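Local coordinates for activator of Hsp90 ATPase homologue 1/2-like C-terminal domain-containing protein (Mycobacterium smegmatis, PDB 3UID) that is a toxin of unsettled biochemical function, structurally homologous to a Mycobacterium tuberculosis type II toxin involved in the hypoxic response, at residues A[51-56]-A[61-66]; A[29-32]-A[36-39]; A[76-81]-A[87-92]. All coordinates share one frame; numbering follows the deposited sequence.

Contact 1. Residues A[51-56]-A[61-66]; sequences VVDHDL and RVTYFM
V52 and D53 both face T63 in a classic beta bulge, set in the antiparallel hairpin of strands 50-54 and 61-67 at one border of the sheet of this Bet v 1-like (SRPBCC) fold. Backbone bonds enclose the bulge: V52 N donates to T63 O at 2.8 Å, and T63 N to D53 O at 2.9 Å. The inserted residue brings a further N-H, and a side chain takes it up, since D53 N donates to T63 OG1 at 2.9 Å. A chi1 of 62° holds that hydroxyl between the backbone N and the carbonyl carbon of T63. Past the bulge the pairing has slipped by one residue, so H54 sits beside V62, their side chains pointing the same way with H54 CD2 3.9 Å from V62 CG2. D55 N then bonds to R61 O at 3.0 Å, and a water bridges D55 OD2 and R61 N. Near the opposite end the V52 and F65 side chains meet obliquely, V52 CG2 lying 3.9 Å from F65 CE2. V51 and H54 rest on P35 of helix 35-42, while V62 and Y64 pair through their backbones with W78 and G76 of strand 73-84.

Contact 2. Residues A[29-32]-A[36-39]; sequences WQIY and RQLE
I31, Q37 and L38 carry the contact between helices 25-33 and 35-42, the two short helices that form the V-shaped pair of the Bet v 1-like, or helix-grip, fold. A single residue, D34, separates the helices, and each of the three has a similar area buried by the other segment, which shows how two apolar side chains and one amide can join such a pair without a single hydrogen bond passing directly between the two segments.

Q37 is the polar member. Its CB points toward helix 25-33, and from there the chain runs extended (chi2 -177°), bringing the amide beside the carbonyl of Q30, with CD 3.7 Å from Q30 O. The amide finds its bonds with other residues: OE1 with R27 and NE2 with D34, residues just before and after segment 29-32. These two partners should fix the rotation of the flat group. I31 crosses the glutamine at about a right angle. Although its CB bond leads away from helix 35-42, CD1 comes within 3.8 Å of Q37 OE1, and the I31 side chain also packs on I155 and L158 of helix 144-158.

L38 packs against Y32. CG lies opposite the backbone N (chi1 -170°), which sends the branch to the tyrosine, whose side chain it meets nearly at a right angle. The tyrosine ring is also held from beyond the pair: it meets the ring of F115, and its hydroxyl is hydrogen-bonded to that of Y126. Closer to the backbones, L38 CB lies 3.4 Å from I31 O, and the nearby L38 N, at 3.1 Å, is too poorly angled to bond to that oxygen. The apolar junction itself is made by one methyl, L38 CD1, which lies 3.6 Å from Y32 CD1 and 3.9 Å from Y32 CE1.

Contact 3. Residues A[76-81]-A[87-92]; sequences GYWEIT and HSFSFL
W78 and F91 form a face-to-face stack across two antiparallel strands, although they are not the directly paired residues. The five-membered ring of W78 and the ring of F91 have centroids 3.9 Å apart and planes inclined by 20°, and F91 CE1 lies over the indole toward its rim, 3.4 Å from W78 NE1. A chi1 of 61° places the F91 ring between its own backbone N and carbonyl carbon, which brings it over the indole. F89, two residues earlier, widens the group into an aromatic cluster: the edge of its ring, at CE1, receives W78 CZ3 at 3.6 Å. W78 also meets the ring of Y64 edge-to-face and the ring of W42. On the same face, I80 pairs with F91, and its CD1 touches F91 CB at 3.8 Å.

The hairpin of strands 73-84 and 88-96 supplies the frame. E79 and L92 are a hydrogen-bonded pair, with E79 N donating to L92 O at 2.8 Å and L92 N to E79 O at 2.9 Å. T81 N adds a bond to S90 O at 2.9 Å. The axes of segments 76-81 and 88-92 run at 131°, well short of strict antiparallel.

E79 and L92 stand on the reverse face, where L92 packs on the methyl of T81. Y113, from strand 109-118, meets both phenylalanines. The chemistry thus divides: three backbone bonds tie the strands at E79, L92, T81 and S90, the E79 carboxylate forms a salt bridge to R61 on the side away from the W78 stack, and an aromatic surface is presented on the side of W78.

Overall arrangement
The three contacts follow one another in sequence; contacts 1 and 3 lie in the sheet, and contact 2 packs against it. Contacts 1 and 3, with centres about 11 Å apart, are joined as neighbouring strands: V62 O accepts from W78 N at 2.7 Å, and Y64 CE1 lies 3.5 Å from W78 NE1. Contact 2 is also about 11 Å from contact 1, centre to centre, linked by H54 NE2 to Y32 O at 2.8 Å. Its centre is about 14 Å from that of contact 3, yet Y32 CB lies 3.6 Å from F89 CE2. Helices 25-33 and 35-42 thus pack against the side bearing W78, F89 and F91; SRPBCC relatives commonly hold ligands between sheet and long C-terminal helix, but no ligand is identified here.

Contact 1. Residues A[51-56]-A[61-66]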
ATOM      1  N   VAL A  51      -6.372  -4.872   9.596  1.00  8.86           N
ATOM      2  CA  VAL A  51      -7.325  -4.321   8.635  1.00  9.34           C
ATOM      3  C   VAL A  51      -8.690  -4.388   9.303  1.00  9.84           C
ATOM      4  O   VAL A  51      -9.171  -5.466   9.676  1.00 11.24           O
ATOM      5  CB  VAL A  51      -7.292  -5.077   7.291  1.00  8.37           C
ATOM      6  CG1 VAL A  51      -8.457  -4.666   6.390  1.00  7.05           C
ATOM      7  CG2 VAL A  51      -5.951  -4.841   6.598  1.00  9.91           C
ATOM      8  N   VAL A  52      -9.272  -3.217   9.519  1.00  8.37           N
ATOM      9  CA  VAL A  52     -10.506  -3.099  10.286  1.00 10.59           C
ATOM     10  C   VAL A  52     -11.714  -3.239   9.369  1.00 12.00           C
ATOM     11  O   VAL A  52     -12.380  -4.285   9.366  1.00 14.87           O
ATOM     12  CB  VAL A  52     -10.513  -1.794  11.113  1.00 10.87           C
ATOM     13  CG1 VAL A  52     -11.819  -1.654  11.895  1.00 12.49           C
ATOM     14  CG2 VAL A  52      -9.324  -1.798  12.089  1.00 11.20           C
ATOM     15  N   ASP A  53     -11.992  -2.209   8.573  1.00 10.44           N
ATOM     16  CA  ASP A  53     -13.048  -2.301   7.575  1.00  8.97           C
ATOM     17  C   ASP A  53     -12.395  -2.469   6.220  1.00  8.62           C
ATOM     18  O   ASP A  53     -11.300  -1.962   5.991  1.00  9.40           O
ATOM     19  CB  ASP A  53     -13.919  -1.039   7.567  1.00  9.68           C
ATOM     20  CG  ASP A  53     -14.667  -0.836   8.863  1.00 18.25           C
ATOM     21  OD1 ASP A  53     -15.054  -1.840   9.494  1.00 20.26           O
ATOM     22  OD2 ASP A  53     -14.860   0.334   9.242  1.00 35.78           O
ATOM     23  N   HIS A  54     -13.065  -3.181   5.324  1.00  9.23           N
ATOM     24  CA  HIS A  54     -12.511  -3.425   3.997  1.00  7.67           C
ATOM     25  C   HIS A  54     -13.644  -3.708   3.004  1.00 11.92           C
ATOM     26  O   HIS A  54     -14.388  -4.679   3.144  1.00 14.44           O
ATOM     27  CB  HIS A  54     -11.545  -4.609   4.079  1.00  8.26           C
ATOM     28  CG  HIS A  54     -10.903  -4.974   2.774  1.00  9.51           C
ATOM     29  ND1 HIS A  54     -11.575  -5.646   1.775  1.00 10.59           N
ATOM     30  CD2 HIS A  54      -9.638  -4.792   2.321  1.00 11.35           C
ATOM     31  CE1 HIS A  54     -10.758  -5.850   0.757  1.00 13.88           C
ATOM     32  NE2 HIS A  54      -9.578  -5.339   1.061  1.00 11.32           N
ATOM     33  N   ASP A  55     -13.770  -2.837   2.012  1.00 12.18           N
ATOM     34  CA  ASP A  55     -14.777  -2.975   0.974  1.00 11.44           C
ATOM     35  C   ASP A  55     -14.114  -2.512  -0.320  1.00 11.47           C
ATOM     36  O   ASP A  55     -14.085  -1.317  -0.601  1.00 15.37           O
ATOM     37  CB  ASP A  55     -15.955  -2.077   1.336  1.00 13.24           C
ATOM     38  CG  ASP A  55     -17.104  -2.160   0.350  1.00 22.07           C
ATOM     39  OD1 ASP A  55     -17.077  -3.000  -0.580  1.00 23.46           O
ATOM     40  OD2 ASP A  55     -18.050  -1.370   0.534  1.00 27.19           O
ATOM     41  N   LEU A  56     -13.535  -3.442  -1.080  1.00 12.33           N
ATOM     42  CA  LEU A  56     -12.810  -3.059  -2.301  1.00 13.24           C
ATOM     43  C   LEU A  56     -13.745  -2.909  -3.494  1.00 14.26           C
ATOM     44  O   LEU A  56     -13.822  -3.782  -4.363  1.00 18.06           O
ATOM     45  CB  LEU A  56     -11.687  -4.053  -2.611  1.00 13.45           C
ATOM     46  CG  LEU A  56     -10.668  -3.653  -3.685  1.00 13.68           C
ATOM     47  CD1 LEU A  56      -9.971  -2.365  -3.333  1.00 15.93           C
ATOM     48  CD2 LEU A  56      -9.648  -4.775  -3.898  1.00 17.28           C
ATOM     49  N   ARG A  61     -14.557   1.735   1.528  1.00 13.36           N
ATOM     50  CA  ARG A  61     -13.461   2.179   2.377  1.00 10.51           C
ATOM     51  C   ARG A  61     -12.642   0.999   2.868  1.00 10.82           C
ATOM     52  O   ARG A  61     -13.165  -0.105   3.076  1.00 14.10           O
ATOM     53  CB  ARG A  61     -13.994   2.947   3.586  1.00 17.67           C
ATOM     54  CG  ARG A  61     -14.464   4.326   3.272  1.00 25.71           C
ATOM     55  CD  ARG A  61     -14.631   5.136   4.541  1.00 32.99           C
ATOM     56  NE  ARG A  61     -15.120   6.475   4.237  1.00 30.83           N
ATOM     57  CZ  ARG A  61     -14.489   7.600   4.554  1.00 24.82           C
ATOM     58  NH1 ARG A  61     -13.336   7.561   5.216  1.00 23.06           N
ATOM     59  NH2 ARG A  61     -15.030   8.767   4.228  1.00 23.87           N
ATOM     60  N   VAL A  62     -11.349   1.238   3.048  1.00  8.99           N
ATOM     61  CA  VAL A  62     -10.493   0.332   3.806  1.00 11.18           C
ATOM     62  C   VAL A  62      -9.922   1.131   4.961  1.00 12.86           C
ATOM     63  O   VAL A  62      -9.377   2.216   4.759  1.00 11.53           O
ATOM     64  CB  VAL A  62      -9.341  -0.227   2.970  1.00 11.24           C
ATOM     65  CG1 VAL A  62      -8.464  -1.161   3.818  1.00 12.74           C
ATOM     66  CG2 VAL A  62      -9.877  -0.950   1.736  1.00 11.04           C
ATOM     67  N   THR A  63     -10.041   0.603   6.170  1.00  8.58           N
ATOM     68  CA  THR A  63      -9.467   1.280   7.341  1.00 10.90           C
ATOM     69  C   THR A  63      -8.484   0.359   8.038  1.00 11.22           C
ATOM     70  O   THR A  63      -8.699  -0.843   8.099  1.00  9.41           O
ATOM     71  CB  THR A  63     -10.540   1.755   8.325  1.00 10.76           C
ATOM     72  OG1 THR A  63     -11.282   0.630   8.834  1.00 11.47           O
ATOM     73  CG2 THR A  63     -11.492   2.711   7.620  1.00 11.05           C
ATOM     74  N   TYR A  64      -7.390   0.906   8.546  1.00  7.16           N
ATOM     75  CA  TYR A  64      -6.311   0.043   9.031  1.00 10.88           C
ATOM     76  C   TYR A  64      -5.468   0.666  10.137  1.00 14.59           C
ATOM     77  O   TYR A  64      -5.369   1.899  10.262  1.00 11.88           O
ATOM     78  CB  TYR A  64      -5.380  -0.327   7.868  1.00 13.17           C
ATOM     79  CG  TYR A  64      -4.797   0.874   7.163  1.00  9.95           C
ATOM     80  CD1 TYR A  64      -5.360   1.343   5.980  1.00 11.50           C
ATOM     81  CD2 TYR A  64      -3.715   1.566   7.699  1.00 17.45           C
ATOM     82  CE1 TYR A  64      -4.840   2.455   5.332  1.00 16.00           C
ATOM     83  CE2 TYR A  64      -3.195   2.685   7.058  1.00 16.41           C
ATOM     84  CZ  TYR A  64      -3.763   3.113   5.871  1.00 17.64           C
ATOM     85  OH  TYR A  64      -3.258   4.224   5.231  1.00 24.96           O
ATOM     86  N   PHE A  65      -4.863  -0.200  10.939  1.00  9.30           N
ATOM     87  CA  PHE A  65      -3.805   0.199  11.856  1.00 11.31           C
ATOM     88  C   PHE A  65      -2.506  -0.412  11.374  1.00 14.89           C
ATOM     89  O   PHE A  65      -2.486  -1.556  10.917  1.00 10.03           O
ATOM     90  CB  PHE A  65      -4.072  -0.307  13.277  1.00  9.51           C
ATOM     91  CG  PHE A  65      -5.339   0.209  13.888  1.00  7.37           C
ATOM     92  CD1 PHE A  65      -5.643   1.553  13.844  1.00  9.90           C
ATOM     93  CD2 PHE A  65      -6.224  -0.659  14.513  1.00 12.27           C
ATOM     94  CE1 PHE A  65      -6.807   2.034  14.419  1.00 12.89           C
ATOM     95  CE2 PHE A  65      -7.390  -0.186  15.095  1.00 16.42           C
ATOM     96  CZ  PHE A  65      -7.683   1.166  15.042  1.00 12.95           C
ATOM     97  N   MET A  66      -1.425   0.349  11.503  1.00  9.52           N
ATOM     98  CA  MET A  66      -0.107  -0.162  11.179  0.50 11.20           C
ATOM     99  C   MET A  66       0.855   0.218  12.285  1.00 10.77           C
ATOM    100  O   MET A  66       0.562   1.089  13.109  1.00 13.10           O
ATOM    101  CB  MET A  66       0.396   0.406   9.852  0.50 15.66           C
ATOM    102  CG  MET A  66      -0.428   0.014   8.641  0.50 21.84           C
ATOM    103  SD  MET A  66       0.205   0.821   7.165  0.50 13.89           S
ATOM    104  CE  MET A  66       1.875   0.198   7.136  0.50 13.24           C
TER
HETATM  105  O   HOH W   1     -17.340   0.706   2.633  1.00 25.17           O

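Contact 2. Residues A[29-32]-A[36-39]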
ATOM      1  N   TRP A  29      -3.704  -9.831  -6.973  1.00  5.39           N
ATOM      2  CA  TRP A  29      -4.943  -9.107  -6.745  1.00  7.28           C
ATOM      3  C   TRP A  29      -5.570  -9.507  -5.405  1.00  9.50           C
ATOM      4  O   TRP A  29      -6.078  -8.660  -4.673  1.00  8.28           O
ATOM      5  CB  TRP A  29      -5.943  -9.359  -7.879  1.00 10.30           C
ATOM      6  CG  TRP A  29      -7.229  -8.627  -7.664  1.00  9.88           C
ATOM      7  CD1 TRP A  29      -8.378  -9.121  -7.104  1.00 10.67           C
ATOM      8  CD2 TRP A  29      -7.488  -7.256  -7.960  1.00  9.10           C
ATOM      9  NE1 TRP A  29      -9.343  -8.146  -7.065  1.00 10.31           N
ATOM     10  CE2 TRP A  29      -8.820  -6.988  -7.578  1.00  8.28           C
ATOM     11  CE3 TRP A  29      -6.730  -6.229  -8.530  1.00  9.48           C
ATOM     12  CZ2 TRP A  29      -9.403  -5.738  -7.746  1.00 10.66           C
ATOM     13  CZ3 TRP A  29      -7.312  -4.983  -8.686  1.00 11.45           C
ATOM     14  CH2 TRP A  29      -8.633  -4.750  -8.303  1.00  9.95           C
ATOM     15  N   GLN A  30      -5.533 -10.798  -5.100  1.00  8.67           N
ATOM     16  CA  GLN A  30      -6.166 -11.319  -3.890  1.00  9.63           C
ATOM     17  C   GLN A  30      -5.485 -10.894  -2.591  1.00  9.31           C
ATOM     18  O   GLN A  30      -6.109 -10.936  -1.517  1.00 10.83           O
ATOM     19  CB  GLN A  30      -6.284 -12.846  -3.963  1.00 11.29           C
ATOM     20  CG  GLN A  30      -7.225 -13.330  -5.046  1.00 11.51           C
ATOM     21  CD  GLN A  30      -8.658 -12.827  -4.874  1.00  9.63           C
ATOM     22  OE1 GLN A  30      -9.115 -12.598  -3.749  1.00 18.79           O
ATOM     23  NE2 GLN A  30      -9.357 -12.649  -5.978  1.00 19.43           N
ATOM     24  N   ILE A  31      -4.218 -10.497  -2.676  1.00  8.20           N
ATOM     25  CA  ILE A  31      -3.526  -9.897  -1.534  1.00  9.96           C
ATOM     26  C   ILE A  31      -4.301  -8.665  -1.043  1.00  9.59           C
ATOM     27  O   ILE A  31      -4.440  -8.442   0.169  1.00 10.92           O
ATOM     28  CB  ILE A  31      -2.080  -9.479  -1.894  1.00  8.38           C
ATOM     29  CG1 ILE A  31      -1.208 -10.696  -2.265  1.00 14.55           C
ATOM     30  CG2 ILE A  31      -1.441  -8.660  -0.760  1.00 11.49           C
ATOM     31  CD1 ILE A  31      -0.833 -11.561  -1.091  1.00 17.05           C
ATOM     32  N   TYR A  32      -4.793  -7.863  -1.989  1.00  7.55           N
ATOM     33  CA  TYR A  32      -5.502  -6.623  -1.681  1.00  7.70           C
ATOM     34  C   TYR A  32      -7.004  -6.822  -1.519  1.00  6.60           C
ATOM     35  O   TYR A  32      -7.649  -6.084  -0.782  1.00  9.74           O
ATOM     36  CB  TYR A  32      -5.188  -5.568  -2.752  1.00  8.96           C
ATOM     37  CG  TYR A  32      -3.711  -5.301  -2.768  1.00  6.70           C
ATOM     38  CD1 TYR A  32      -3.141  -4.413  -1.870  1.00  7.12           C
ATOM     39  CD2 TYR A  32      -2.870  -6.001  -3.629  1.00  8.55           C
ATOM     40  CE1 TYR A  32      -1.765  -4.207  -1.841  1.00  7.35           C
ATOM     41  CE2 TYR A  32      -1.494  -5.800  -3.614  1.00  7.41           C
ATOM     42  CZ  TYR A  32      -0.954  -4.896  -2.723  1.00 10.10           C
ATOM     43  OH  TYR A  32       0.404  -4.701  -2.696  1.00  8.87           O
ATOM     44  N   ARG A  36      -7.729 -10.315   5.155  1.00  9.35           N
ATOM     45  CA  ARG A  36      -6.837 -11.085   6.017  0.50  8.72           C
ATOM     46  C   ARG A  36      -5.446 -11.222   5.393  1.00  9.97           C
ATOM     47  O   ARG A  36      -4.441 -11.321   6.106  1.00 10.98           O
ATOM     48  CB  ARG A  36      -7.433 -12.461   6.333  0.50 10.90           C
ATOM     49  CG  ARG A  36      -8.865 -12.419   6.851  0.50 14.18           C
ATOM     50  CD  ARG A  36      -8.962 -11.991   8.317  0.50 15.38           C
ATOM     51  NE  ARG A  36      -9.347 -10.588   8.481  0.50 20.26           N
ATOM     52  CZ  ARG A  36      -8.555  -9.649   8.987  0.50 16.39           C
ATOM     53  NH1 ARG A  36      -7.327  -9.954   9.381  0.50 18.91           N
ATOM     54  NH2 ARG A  36      -8.991  -8.402   9.099  0.50 16.70           N
ATOM     55  N   GLN A  37      -5.380 -11.224   4.062  1.00  7.18           N
ATOM     56  CA  GLN A  37      -4.077 -11.288   3.388  1.00  6.84           C
ATOM     57  C   GLN A  37      -3.384  -9.931   3.390  1.00  4.47           C
ATOM     58  O   GLN A  37      -2.169  -9.831   3.585  1.00  6.92           O
ATOM     59  CB  GLN A  37      -4.233 -11.823   1.962  1.00  5.91           C
ATOM     60  CG  GLN A  37      -4.794 -13.241   1.934  1.00  7.07           C
ATOM     61  CD  GLN A  37      -4.883 -13.780   0.528  1.00  7.92           C
ATOM     62  OE1 GLN A  37      -3.936 -13.671  -0.246  1.00 11.17           O
ATOM     63  NE2 GLN A  37      -6.018 -14.358   0.194  1.00 12.29           N
ATOM     64  N   LEU A  38      -4.167  -8.879   3.187  1.00  6.26           N
ATOM     65  CA  LEU A  38      -3.641  -7.525   3.256  1.00  7.74           C
ATOM     66  C   LEU A  38      -3.054  -7.268   4.646  1.00  7.37           C
ATOM     67  O   LEU A  38      -1.939  -6.747   4.783  1.00  6.52           O
ATOM     68  CB  LEU A  38      -4.752  -6.518   2.959  1.00  5.59           C
ATOM     69  CG  LEU A  38      -4.281  -5.077   2.761  1.00  8.40           C
ATOM     70  CD1 LEU A  38      -3.163  -5.007   1.726  1.00  9.88           C
ATOM     71  CD2 LEU A  38      -5.470  -4.258   2.340  1.00 10.56           C
ATOM     72  N   GLU A  39      -3.776  -7.668   5.683  1.00  7.27           N
ATOM     73  CA  GLU A  39      -3.323  -7.514   7.064  0.50  7.25           C
ATOM     74  C   GLU A  39      -2.022  -8.277   7.308  1.00  9.33           C
ATOM     75  O   GLU A  39      -1.156  -7.845   8.053  1.00 10.61           O
ATOM     76  CB  GLU A  39      -4.408  -8.002   8.030  0.50  6.37           C
ATOM     77  CG  GLU A  39      -4.023  -7.868   9.500  0.50  5.37           C
ATOM     78  CD  GLU A  39      -5.138  -8.259  10.447  0.50 11.30           C
ATOM     79  OE1 GLU A  39      -6.209  -7.615  10.422  0.50  6.72           O
ATOM     80  OE2 GLU A  39      -4.940  -9.218  11.227  0.50 23.91           O
TER

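Contact 3. Residues A[76-81]-A[87-92]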
ATOM      1  N   GLY A  76      -4.981   4.760   9.314  1.00  9.33           N
ATOM      2  CA  GLY A  76      -5.161   5.341   8.004  1.00 11.99           C
ATOM      3  C   GLY A  76      -6.417   4.790   7.382  1.00 12.80           C
ATOM      4  O   GLY A  76      -7.029   3.847   7.901  1.00  9.67           O
ATOM      5  N   TYR A  77      -6.826   5.395   6.276  1.00  9.50           N
ATOM      6  CA  TYR A  77      -7.998   4.915   5.570  1.00  9.61           C
ATOM      7  C   TYR A  77      -7.840   5.144   4.082  1.00  8.08           C
ATOM      8  O   TYR A  77      -7.170   6.077   3.649  1.00  9.35           O
ATOM      9  CB  TYR A  77      -9.270   5.613   6.082  1.00 12.21           C
ATOM     10  CG  TYR A  77      -9.212   7.117   5.930  1.00 12.42           C
ATOM     11  CD1 TYR A  77      -9.726   7.738   4.803  1.00 14.03           C
ATOM     12  CD2 TYR A  77      -8.609   7.908   6.895  1.00 16.36           C
ATOM     13  CE1 TYR A  77      -9.654   9.116   4.648  1.00 17.30           C
ATOM     14  CE2 TYR A  77      -8.529   9.279   6.747  1.00 15.79           C
ATOM     15  CZ  TYR A  77      -9.062   9.878   5.628  1.00 20.46           C
ATOM     16  OH  TYR A  77      -8.986  11.248   5.487  1.00 24.42           O
ATOM     17  N   TRP A  78      -8.464   4.266   3.309  1.00  7.93           N
ATOM     18  CA  TRP A  78      -8.531   4.419   1.866  1.00  8.06           C
ATOM     19  C   TRP A  78      -9.984   4.685   1.480  1.00 11.26           C
ATOM     20  O   TRP A  78     -10.886   3.970   1.930  1.00 12.27           O
ATOM     21  CB  TRP A  78      -8.079   3.140   1.180  1.00  9.76           C
ATOM     22  CG  TRP A  78      -6.638   2.755   1.329  1.00  7.61           C
ATOM     23  CD1 TRP A  78      -5.638   3.449   1.954  1.00  5.63           C
ATOM     24  CD2 TRP A  78      -6.042   1.561   0.830  1.00  9.65           C
ATOM     25  NE1 TRP A  78      -4.452   2.765   1.855  1.00 10.38           N
ATOM     26  CE2 TRP A  78      -4.675   1.598   1.173  1.00  9.36           C
ATOM     27  CE3 TRP A  78      -6.531   0.468   0.106  1.00 10.62           C
ATOM     28  CZ2 TRP A  78      -3.795   0.564   0.843  1.00  9.14           C
ATOM     29  CZ3 TRP A  78      -5.652  -0.551  -0.232  1.00 10.43           C
ATOM     30  CH2 TRP A  78      -4.298  -0.487   0.125  1.00 10.16           C
ATOM     31  N   GLU A  79     -10.214   5.700   0.646  1.00 10.09           N
ATOM     32  CA  GLU A  79     -11.506   5.858  -0.022  1.00  7.98           C
ATOM     33  C   GLU A  79     -11.326   5.351  -1.441  1.00 10.40           C
ATOM     34  O   GLU A  79     -10.616   5.965  -2.241  1.00  9.35           O
ATOM     35  CB  GLU A  79     -11.967   7.321  -0.024  1.00  9.89           C
ATOM     36  CG  GLU A  79     -12.117   7.927   1.369  1.00 13.03           C
ATOM     37  CD  GLU A  79     -12.603   9.369   1.349  1.00 16.85           C
ATOM     38  OE1 GLU A  79     -12.923   9.901   0.263  1.00 20.58           O
ATOM     39  OE2 GLU A  79     -12.671   9.973   2.440  1.00 17.76           O
ATOM     40  N   ILE A  80     -11.949   4.215  -1.747  1.00  8.62           N
ATOM     41  CA  ILE A  80     -11.783   3.583  -3.051  1.00  8.92           C
ATOM     42  C   ILE A  80     -12.538   4.347  -4.134  1.00  9.01           C
ATOM     43  O   ILE A  80     -13.737   4.603  -4.004  1.00 13.19           O
ATOM     44  CB  ILE A  80     -12.246   2.109  -3.031  1.00  8.00           C
ATOM     45  CG1 ILE A  80     -11.618   1.362  -1.853  1.00  8.83           C
ATOM     46  CG2 ILE A  80     -11.915   1.423  -4.345  1.00  9.55           C
ATOM     47  CD1 ILE A  80     -10.112   1.299  -1.861  1.00  9.96           C
ATOM     48  N   THR A  81     -11.828   4.718  -5.200  1.00  9.11           N
ATOM     49  CA  THR A  81     -12.459   5.460  -6.285  1.00  8.25           C
ATOM     50  C   THR A  81     -12.679   4.652  -7.573  1.00  9.22           C
ATOM     51  O   THR A  81     -13.598   4.952  -8.341  1.00 13.96           O
ATOM     52  CB  THR A  81     -11.680   6.740  -6.616  1.00 11.70           C
ATOM     53  OG1 THR A  81     -10.350   6.391  -7.007  1.00 12.01           O
ATOM     54  CG2 THR A  81     -11.637   7.674  -5.405  1.00 18.01           C
ATOM     55  N   HIS A  87      -6.456  -5.928 -12.691  1.00 11.60           N
ATOM     56  CA  HIS A  87      -5.325  -5.115 -13.135  0.50 10.91           C
ATOM     57  C   HIS A  87      -5.067  -3.843 -12.344  1.00 10.31           C
ATOM     58  O   HIS A  87      -3.937  -3.381 -12.297  1.00 11.94           O
ATOM     59  CB  HIS A  87      -5.420  -4.794 -14.623  0.50 15.44           C
ATOM     60  CG  HIS A  87      -5.103  -5.961 -15.502  0.50 18.03           C
ATOM     61  ND1 HIS A  87      -6.053  -6.580 -16.284  0.50 16.21           N
ATOM     62  CD2 HIS A  87      -3.944  -6.632 -15.712  0.50  7.71           C
ATOM     63  CE1 HIS A  87      -5.494  -7.579 -16.943  0.50 20.46           C
ATOM     64  NE2 HIS A  87      -4.216  -7.631 -16.617  0.50 18.20           N
ATOM     65  N   SER A  88      -6.085  -3.273 -11.713  1.00 10.19           N
ATOM     66  CA  SER A  88      -5.842  -1.991 -11.047  1.00 10.54           C
ATOM     67  C   SER A  88      -6.931  -1.601 -10.066  1.00  8.50           C
ATOM     68  O   SER A  88      -8.080  -2.019 -10.218  1.00  9.44           O
ATOM     69  CB  SER A  88      -5.723  -0.890 -12.113  1.00 13.96           C
ATOM     70  OG  SER A  88      -5.237   0.326 -11.567  1.00 13.95           O
ATOM     71  N   PHE A  89      -6.555  -0.836  -9.039  1.00  8.56           N
ATOM     72  CA  PHE A  89      -7.524  -0.096  -8.236  1.00  7.52           C
ATOM     73  C   PHE A  89      -6.949   1.255  -7.842  1.00  7.98           C
ATOM     74  O   PHE A  89      -5.731   1.451  -7.873  1.00  8.63           O
ATOM     75  CB  PHE A  89      -8.106  -0.907  -7.051  1.00  6.55           C
ATOM     76  CG  PHE A  89      -7.122  -1.239  -5.953  1.00  7.10           C
ATOM     77  CD1 PHE A  89      -7.011  -0.420  -4.835  1.00  7.23           C
ATOM     78  CD2 PHE A  89      -6.336  -2.380  -6.023  1.00  8.18           C
ATOM     79  CE1 PHE A  89      -6.123  -0.729  -3.798  1.00  8.61           C
ATOM     80  CE2 PHE A  89      -5.446  -2.697  -4.986  1.00  8.25           C
ATOM     81  CZ  PHE A  89      -5.342  -1.864  -3.872  1.00 10.11           C
ATOM     82  N   SER A  90      -7.830   2.196  -7.530  1.00  7.71           N
ATOM     83  CA  SER A  90      -7.422   3.565  -7.248  1.00  6.60           C
ATOM     84  C   SER A  90      -8.107   4.036  -5.988  1.00  5.09           C
ATOM     85  O   SER A  90      -9.238   3.624  -5.707  1.00  8.73           O
ATOM     86  CB  SER A  90      -7.816   4.476  -8.405  1.00 11.13           C
ATOM     87  OG  SER A  90      -7.197   4.061  -9.615  1.00 13.12           O
ATOM     88  N   PHE A  91      -7.445   4.912  -5.237  1.00  6.85           N
ATOM     89  CA  PHE A  91      -7.994   5.337  -3.954  1.00  9.36           C
ATOM     90  C   PHE A  91      -7.339   6.597  -3.432  1.00  8.23           C
ATOM     91  O   PHE A  91      -6.208   6.940  -3.816  1.00  9.58           O
ATOM     92  CB  PHE A  91      -7.865   4.223  -2.893  1.00 10.15           C
ATOM     93  CG  PHE A  91      -6.440   3.812  -2.599  1.00  7.94           C
ATOM     94  CD1 PHE A  91      -5.722   4.414  -1.569  1.00  6.44           C
ATOM     95  CD2 PHE A  91      -5.829   2.811  -3.356  1.00  7.15           C
ATOM     96  CE1 PHE A  91      -4.400   4.024  -1.299  1.00  5.23           C
ATOM     97  CE2 PHE A  91      -4.509   2.407  -3.099  1.00  7.59           C
ATOM     98  CZ  PHE A  91      -3.803   3.004  -2.064  1.00  5.34           C
ATOM     99  N   LEU A  92      -8.062   7.283  -2.559  1.00  6.40           N
ATOM    100  CA  LEU A  92      -7.495   8.392  -1.803  1.00  9.82           C
ATOM    101  C   LEU A  92      -7.078   7.859  -0.433  1.00  7.70           C
ATOM    102  O   LEU A  92      -7.788   7.069   0.176  1.00  9.74           O
ATOM    103  CB  LEU A  92      -8.537   9.503  -1.645  1.00 12.10           C
ATOM    104  CG  LEU A  92      -9.193   9.919  -2.959  1.00 15.56           C
ATOM    105  CD1 LEU A  92     -10.479  10.691  -2.724  1.00 17.81           C
ATOM    106  CD2 LEU A  92      -8.213  10.715  -3.802  1.00 24.92           C
TER